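Local coordinates for putative adenylate cyclase (Vibrio parahaemolyticus, PDB 2ACA), which is a CYTH-domain protein that may act as a class IV-like adenylate cyclase, forming cyclic AMP from ATP, at the interface of chains A and B. Numbering follows the deposited sequence. Chains: chain A/B, putative adenylate cyclase.

The interface of chains A and B. Residues chain A 89-92, 95-96, 99; chain B 75, 88-90.
B:Thr88 meets the loop leading into helix 93-102 of chain A through its hydroxyl: the backbone N of A:Lys92 donates to B:Thr88 OG1 at 2.9 Å, nearly straight with 161° at the hydrogen. The same oxygen passes its own hydrogen to B:Asn89 O within its strand, so one side chain links the two backbones. OG1 lies anti to the backbone N (chi1 178°), which turns it toward the A:Thr91–A:Lys92 stretch while CG2 points at the helix. B:Asn89 O is also gripped by A:Thr91 N at 3.2 Å, and the two donors come from opposite faces of the carbonyl plane, the amide tilted 24° from it. A:Thr91 completes a reciprocal pair, since its OG1 accepts from B:Asn89 N at 3.2 Å; that oxygen sits between its own N and carbonyl carbon. The methyl CG2 of A:Thr91 rests on B:Asn89 CB. Next to this polar cluster, A:Ile90 and B:Ile90 form an antiparallel bridge about the two-fold axis, their CG2 methyls meeting at 4.0 Å. Farther along the helix, A:Met99, a selenomethionine, runs past B:Trp75 in the opposite direction and bends at its last torsion, placing CE 4.1 Å above the centre of one indole face. That methyl also touches B:Thr88 CG2. The symmetry repeats every contact with the chains exchanged, which is compatible with a dimer, although the crystal alone does not establish it as the biological form. One turn earlier on the helix, A:Ala96 CB lies 3.8 Å from B:Trp75 CZ3, at the benzo end of the indole.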
loop_
_atom_site.group_PDB
_atom_site.type_symbol
_atom_site.label_atom_id
_atom_site.label_comp_id
_atom_site.label_asym_id
_atom_site.label_seq_id
_atom_site.Cartn_x
_atom_site.Cartn_y
_atom_site.Cartn_z
ATOM N N ASN A 89 3.492 1.647 4.906
ATOM C CA ASN A 89 4.313 2.317 3.911
ATOM C C ASN A 89 4.013 1.663 2.552
ATOM O O ASN A 89 3.661 0.477 2.488
ATOM C CB ASN A 89 5.793 2.166 4.267
ATOM C CG ASN A 89 6.183 2.980 5.496
ATOM O OD1 ASN A 89 6.544 4.150 5.391
ATOM N ND2 ASN A 89 6.089 2.367 6.667
ATOM N N ILE A 90 4.121 2.451 1.486
ATOM C CA ILE A 90 3.893 1.968 0.123
ATOM C C ILE A 90 5.074 2.461 -0.696
ATOM O O ILE A 90 5.646 3.511 -0.389
ATOM C CB ILE A 90 2.567 2.524 -0.482
ATOM C CG1 ILE A 90 2.551 4.057 -0.414
ATOM C CG2 ILE A 90 1.356 1.957 0.278
ATOM C CD1 ILE A 90 1.299 4.681 -1.042
ATOM N N THR A 91 5.451 1.710 -1.727
ATOM C CA THR A 91 6.584 2.097 -2.564
ATOM C C THR A 91 6.202 2.912 -3.801
ATOM O O THR A 91 6.999 3.706 -4.286
ATOM C CB THR A 91 7.381 0.861 -3.018
ATOM O OG1 THR A 91 6.498 -0.055 -3.680
ATOM C CG2 THR A 91 8.020 0.169 -1.811
ATOM N N LYS A 92 4.988 2.731 -4.307
ATOM C CA LYS A 92 4.553 3.469 -5.497
ATOM C C LYS A 92 3.319 4.315 -5.222
ATOM O O LYS A 92 2.194 3.822 -5.248
ATOM C CB LYS A 92 4.258 2.499 -6.645
ATOM C CG LYS A 92 5.458 1.690 -7.100
ATOM C CD LYS A 92 5.069 0.680 -8.170
ATOM C CE LYS A 92 6.257 -0.187 -8.555
ATOM N NZ LYS A 92 6.818 -0.919 -7.378
ATOM N N SER A 95 0.858 4.553 -8.209
ATOM C CA SER A 95 0.073 3.336 -8.376
ATOM C C SER A 95 -1.055 3.336 -7.352
ATOM O O SER A 95 -2.209 3.050 -7.684
ATOM C CB SER A 95 0.959 2.110 -8.203
ATOM O OG SER A 95 1.944 2.094 -9.210
ATOM N N ALA A 96 -0.721 3.682 -6.111
ATOM C CA ALA A 96 -1.714 3.750 -5.044
ATOM C C ALA A 96 -2.854 4.711 -5.410
ATOM O O ALA A 96 -4.034 4.395 -5.225
ATOM C CB ALA A 96 -1.049 4.193 -3.737
HETATM N N MSE A 99 -4.978 3.139 -8.176
HETATM C CA MSE A 99 -5.792 2.032 -7.685
HETATM C C MSE A 99 -7.002 2.521 -6.892
HETATM O O MSE A 99 -8.096 1.979 -7.035
HETATM C CB MSE A 99 -4.952 1.081 -6.826
HETATM C CG MSE A 99 -4.001 0.204 -7.619
HETATM SE SE MSE A 99 -3.038 -1.100 -6.521
HETATM C CE MSE A 99 -1.660 0.106 -5.908
ATOM N N TRP B 75 -0.150 -4.905 -2.687
ATOM C CA TRP B 75 -1.534 -4.462 -2.715
ATOM C C TRP B 75 -1.758 -4.373 -4.226
ATOM O O TRP B 75 -1.059 -3.625 -4.918
ATOM C CB TRP B 75 -1.666 -3.102 -2.038
ATOM C CG TRP B 75 -2.891 -2.326 -2.372
ATOM C CD1 TRP B 75 -4.062 -2.805 -2.878
ATOM C CD2 TRP B 75 -3.073 -0.917 -2.205
ATOM N NE1 TRP B 75 -4.965 -1.784 -3.042
ATOM C CE2 TRP B 75 -4.383 -0.611 -2.635
ATOM C CE3 TRP B 75 -2.251 0.121 -1.734
ATOM C CZ2 TRP B 75 -4.898 0.697 -2.617
ATOM C CZ3 TRP B 75 -2.757 1.419 -1.717
ATOM C CH2 TRP B 75 -4.072 1.695 -2.158
ATOM N N THR B 88 1.573 -2.032 -5.739
ATOM C CA THR B 88 2.598 -1.344 -4.964
ATOM C C THR B 88 2.941 -2.236 -3.787
ATOM O O THR B 88 2.064 -2.881 -3.230
ATOM C CB THR B 88 2.117 0.023 -4.403
ATOM O OG1 THR B 88 3.170 0.610 -3.628
ATOM C CG2 THR B 88 0.897 -0.146 -3.496
ATOM N N ASN B 89 4.216 -2.286 -3.427
ATOM C CA ASN B 89 4.631 -3.059 -2.274
ATOM C C ASN B 89 4.157 -2.305 -1.045
ATOM O O ASN B 89 4.070 -1.073 -1.061
ATOM C CB ASN B 89 6.147 -3.194 -2.221
ATOM C CG ASN B 89 6.691 -4.023 -3.354
ATOM O OD1 ASN B 89 7.325 -5.051 -3.133
ATOM N ND2 ASN B 89 6.445 -3.583 -4.582
ATOM N N ILE B 90 3.819 -3.057 -0.000
ATOM C CA ILE B 90 3.380 -2.502 1.274
ATOM C C ILE B 90 4.250 -3.170 2.344
ATOM O O ILE B 90 4.697 -4.307 2.171
ATOM C CB ILE B 90 1.885 -2.808 1.570
ATOM C CG1 ILE B 90 1.629 -4.316 1.464
ATOM C CG2 ILE B 90 0.978 -2.011 0.614
ATOM C CD1 ILE B 90 0.195 -4.727 1.753
#